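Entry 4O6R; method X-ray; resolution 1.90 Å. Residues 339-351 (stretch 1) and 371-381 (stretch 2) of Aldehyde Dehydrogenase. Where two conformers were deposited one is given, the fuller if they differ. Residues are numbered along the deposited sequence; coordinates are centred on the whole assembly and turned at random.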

# COMPACT_ATOMS: atom_id res chain seq x y z
N ARG A 339 -42.71 4.00 -18.10
CA ARG A 339 -42.46 3.47 -16.77
C ARG A 339 -42.57 4.60 -15.71
O ARG A 339 -43.16 4.41 -14.66
N VAL A 340 -42.04 5.77 -16.02
CA VAL A 340 -42.04 6.85 -15.03
C VAL A 340 -43.47 7.38 -14.88
O VAL A 340 -43.92 7.63 -13.77
N LEU A 341 -44.20 7.51 -15.99
CA LEU A 341 -45.57 7.96 -15.90
C LEU A 341 -46.42 6.94 -15.10
O LEU A 341 -47.26 7.33 -14.27
N SER A 342 -46.16 5.66 -15.31
CA SER A 342 -46.86 4.62 -14.55
C SER A 342 -46.59 4.76 -13.02
O SER A 342 -47.51 4.58 -12.21
N TYR A 343 -45.36 5.13 -12.64
CA TYR A 343 -45.02 5.32 -11.23
C TYR A 343 -45.70 6.56 -10.64
O TYR A 343 -46.02 6.56 -9.45
N VAL A 344 -45.94 7.60 -11.45
CA VAL A 344 -46.78 8.72 -10.97
C VAL A 344 -48.18 8.22 -10.57
O VAL A 344 -48.68 8.56 -9.50
N ASP A 345 -48.79 7.38 -11.42
CA ASP A 345 -50.11 6.78 -11.14
C ASP A 345 -50.04 5.96 -9.87
O ASP A 345 -50.87 6.14 -8.99
N VAL A 346 -48.99 5.14 -9.75
CA VAL A 346 -48.76 4.33 -8.55
C VAL A 346 -48.67 5.23 -7.31
O VAL A 346 -49.28 4.94 -6.29
N ALA A 347 -47.92 6.31 -7.41
CA ALA A 347 -47.73 7.20 -6.29
C ALA A 347 -49.07 7.73 -5.79
O ALA A 347 -49.36 7.68 -4.59
N ARG A 348 -49.88 8.24 -6.72
CA ARG A 348 -51.20 8.78 -6.35
C ARG A 348 -52.11 7.67 -5.76
O ARG A 348 -52.78 7.88 -4.73
N GLU A 349 -52.12 6.50 -6.40
CA GLU A 349 -52.88 5.32 -5.93
C GLU A 349 -52.58 5.04 -4.45
O GLU A 349 -53.45 4.70 -3.66
N GLN A 350 -51.32 5.18 -4.06
CA GLN A 350 -50.91 4.87 -2.69
C GLN A 350 -50.97 6.09 -1.75
O GLN A 350 -50.45 6.03 -0.63
N GLY A 351 -51.63 7.16 -2.18
CA GLY A 351 -51.89 8.31 -1.32
C GLY A 351 -50.73 9.27 -1.21
O GLY A 351 -50.68 10.07 -0.29
N TYR A 371 -40.47 13.33 -22.90
CA TYR A 371 -40.34 14.34 -21.85
C TYR A 371 -41.30 14.17 -20.68
O TYR A 371 -42.50 13.91 -20.86
N VAL A 372 -40.76 14.36 -19.48
CA VAL A 372 -41.58 14.46 -18.29
C VAL A 372 -41.03 15.58 -17.40
O VAL A 372 -39.82 15.80 -17.34
N ARG A 373 -41.92 16.29 -16.72
CA ARG A 373 -41.51 17.37 -15.84
C ARG A 373 -40.89 16.83 -14.56
O ARG A 373 -41.19 15.72 -14.15
N PRO A 374 -40.00 17.62 -13.94
CA PRO A 374 -39.46 17.25 -12.63
C PRO A 374 -40.61 16.99 -11.67
O PRO A 374 -41.53 17.80 -11.58
N THR A 375 -40.57 15.84 -11.02
CA THR A 375 -41.69 15.34 -10.25
C THR A 375 -41.24 15.11 -8.79
O THR A 375 -40.19 14.51 -8.54
N ILE A 376 -42.02 15.66 -7.86
CA ILE A 376 -41.79 15.56 -6.43
C ILE A 376 -43.04 15.01 -5.76
O ILE A 376 -44.11 15.60 -5.88
N VAL A 377 -42.90 13.89 -5.05
CA VAL A 377 -44.02 13.22 -4.41
C VAL A 377 -43.72 13.03 -2.95
O VAL A 377 -42.70 12.43 -2.61
N GLU A 378 -44.60 13.51 -2.09
CA GLU A 378 -44.48 13.22 -0.68
C GLU A 378 -45.19 11.91 -0.38
O GLU A 378 -46.40 11.81 -0.61
N ALA A 379 -44.46 10.91 0.11
CA ALA A 379 -45.03 9.57 0.31
C ALA A 379 -45.70 9.43 1.66
O ALA A 379 -45.28 10.04 2.64
N LYS A 380 -46.74 8.61 1.71
CA LYS A 380 -47.45 8.35 2.96
C LYS A 380 -46.59 7.53 3.90
O LYS A 380 -46.60 7.79 5.09
N HIS A 381 -45.80 6.57 3.37
CA HIS A 381 -44.90 5.70 4.17
C HIS A 381 -43.59 5.37 3.42
O HIS A 381 -43.57 5.29 2.16

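The contact sets one side of a helix that enters from earlier in the chain and runs to Glu349 against an extended segment whose strand spans Thr375 to Glu378. Its centre is mostly apolar, built largely from alanine and beta-branched side chains, with Leu341 at one end. Ala347 points toward the strand, and its CB lies 4.0 Å from CG1 of Val377, a t rotamer that points back at the helix. Ala347 presents only a methyl here, and the CA atoms of Ala347 and Val377 are 7.3 Å apart. One turn earlier the spacing widens: Val344 (t) points sideways, and its CG2 sits 4.3 Å from CG2 of Thr375. Thr375, in the m rotamer, presents that methyl, while its OG1 donates to Arg373 O at 2.8 Å and is also bonded elsewhere in the structure.

Val372 closes the apolar row. It points toward the helix in the p rotamer and meets two neighbours: its CG2 is 4.0 Å from CD2 of Leu341, and its CG1 is 4.4 Å from CG1 of Val340 (t). Leu341 leaves its backbone sideways, but its m,t conformation brings its end nearer. Strand alternation sorts the rest, since Thr375 and Val377 face the helix while Ile376 between them stays out of reach.

The polar edge lies past the helix, where Gln350 first leaves helical phi/psi and Gly351 adopts a positive phi that favours glycine. Lys380 starts toward this turn, its CB 4.0 Å from Gln350 O and 4.2 Å from Gly351 O, then its all-t chain leads away. An ideal CB on Gly351 would stand 3.7 Å from Lys380 CD. No hydrogen bond crosses between the stretches; Gln350 OE1 is satisfied elsewhere in the structure. The rule is close apolar packing at the centre, and no hydrogen bond between the stretches.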

# COMPACT_ATOMS: atom_id res chain seq x y z
CB ARG A 339 -41.07 2.88 -16.75
CG ARG A 339 -40.77 1.91 -15.64
CD ARG A 339 -40.66 0.45 -16.14
NE ARG A 339 -41.42 -0.31 -15.15
CZ ARG A 339 -41.00 -0.55 -13.91
NH1 ARG A 339 -39.76 -0.23 -13.54
NH2 ARG A 339 -41.80 -1.18 -13.07
CB VAL A 340 -41.03 7.96 -15.41
CG1 VAL A 340 -41.18 9.18 -14.50
CG2 VAL A 340 -39.61 7.41 -15.35
CB LEU A 341 -46.15 8.22 -17.30
CG LEU A 341 -45.48 9.37 -18.06
CD1 LEU A 341 -46.05 9.55 -19.48
CD2 LEU A 341 -45.60 10.65 -17.26
CB SER A 342 -46.45 3.24 -15.06
OG SER A 342 -47.01 2.20 -14.27
CB TYR A 343 -43.52 5.36 -10.99
CG TYR A 343 -42.89 4.00 -10.79
CD1 TYR A 343 -43.24 3.22 -9.71
CD2 TYR A 343 -41.96 3.49 -11.70
CE1 TYR A 343 -42.66 1.98 -9.49
CE2 TYR A 343 -41.37 2.24 -11.51
CZ TYR A 343 -41.73 1.50 -10.38
OH TYR A 343 -41.21 0.25 -10.11
CB VAL A 344 -46.90 9.88 -12.01
CG1 VAL A 344 -47.89 10.93 -11.54
CG2 VAL A 344 -45.55 10.49 -12.28
CB ASP A 345 -50.59 5.87 -12.28
CG ASP A 345 -50.89 6.64 -13.56
OD1 ASP A 345 -51.07 7.87 -13.50
OD2 ASP A 345 -50.92 6.01 -14.63
CB VAL A 346 -47.51 3.42 -8.68
CG1 VAL A 346 -47.20 2.73 -7.36
CG2 VAL A 346 -47.70 2.37 -9.75
CB ALA A 347 -46.81 8.34 -6.66
CB ARG A 348 -51.88 9.43 -7.57
CG ARG A 348 -51.23 10.69 -8.13
CD ARG A 348 -52.12 11.27 -9.26
NE ARG A 348 -51.42 12.25 -10.12
CZ ARG A 348 -51.29 13.54 -9.81
NH1 ARG A 348 -51.84 14.00 -8.69
NH2 ARG A 348 -50.64 14.38 -10.60
CB GLU A 349 -52.53 4.06 -6.75
CG GLU A 349 -53.01 4.02 -8.20
CD GLU A 349 -52.22 3.03 -9.07
OE1 GLU A 349 -52.17 3.23 -10.31
OE2 GLU A 349 -51.62 2.06 -8.55
CB GLN A 350 -49.52 4.26 -2.68
CG GLN A 350 -49.45 2.96 -3.46
CD GLN A 350 -48.34 2.04 -2.98
OE1 GLN A 350 -47.17 2.43 -2.94
NE2 GLN A 350 -48.70 0.82 -2.62
CB TYR A 371 -40.56 15.74 -22.42
CG TYR A 371 -39.48 16.25 -23.36
CD1 TYR A 371 -38.34 16.90 -22.86
CD2 TYR A 371 -39.61 16.09 -24.73
CE1 TYR A 371 -37.36 17.36 -23.72
CE2 TYR A 371 -38.63 16.57 -25.58
CZ TYR A 371 -37.51 17.19 -25.08
OH TYR A 371 -36.55 17.69 -25.94
CB VAL A 372 -41.70 13.10 -17.57
CG1 VAL A 372 -40.37 12.60 -17.08
CG2 VAL A 372 -42.68 13.18 -16.42
CB ARG A 373 -42.70 18.26 -15.48
CG ARG A 373 -43.28 19.00 -16.68
CD ARG A 373 -44.49 19.83 -16.29
NE ARG A 373 -45.39 19.06 -15.45
CZ ARG A 373 -46.60 18.64 -15.79
NH1 ARG A 373 -47.28 17.92 -14.91
NH2 ARG A 373 -47.16 18.96 -16.99
CB PRO A 374 -38.66 18.48 -12.20
CG PRO A 374 -38.30 19.16 -13.48
CD PRO A 374 -39.43 18.88 -14.45
CB THR A 375 -42.22 14.06 -10.88
OG1 THR A 375 -42.67 14.33 -12.22
CG2 THR A 375 -43.36 13.50 -10.11
CB ILE A 376 -41.46 16.96 -5.84
CG1 ILE A 376 -40.20 17.53 -6.46
CG2 ILE A 376 -41.29 16.91 -4.32
CD1 ILE A 376 -39.98 18.99 -6.10
CB VAL A 377 -44.27 11.81 -5.00
CG1 VAL A 377 -45.35 11.10 -4.23
CG2 VAL A 377 -44.63 11.90 -6.46
CB GLU A 378 -44.98 14.37 0.17
CG GLU A 378 -44.69 14.16 1.64
CD GLU A 378 -44.37 15.44 2.42
OE1 GLU A 378 -44.59 16.59 1.96
OE2 GLU A 378 -43.90 15.26 3.54
CB ALA A 379 -43.98 8.49 0.18
CB LYS A 380 -48.80 7.69 2.65
CG LYS A 380 -49.76 7.54 3.81
CD LYS A 380 -51.01 6.79 3.35
CE LYS A 380 -51.93 6.44 4.52
NZ LYS A 380 -52.94 5.43 4.12
CB HIS A 381 -45.58 4.35 4.50
CG HIS A 381 -46.97 4.45 5.08
ND1 HIS A 381 -47.22 4.89 6.37
CD2 HIS A 381 -48.17 4.08 4.58
CE1 HIS A 381 -48.51 4.84 6.61
NE2 HIS A 381 -49.12 4.34 5.55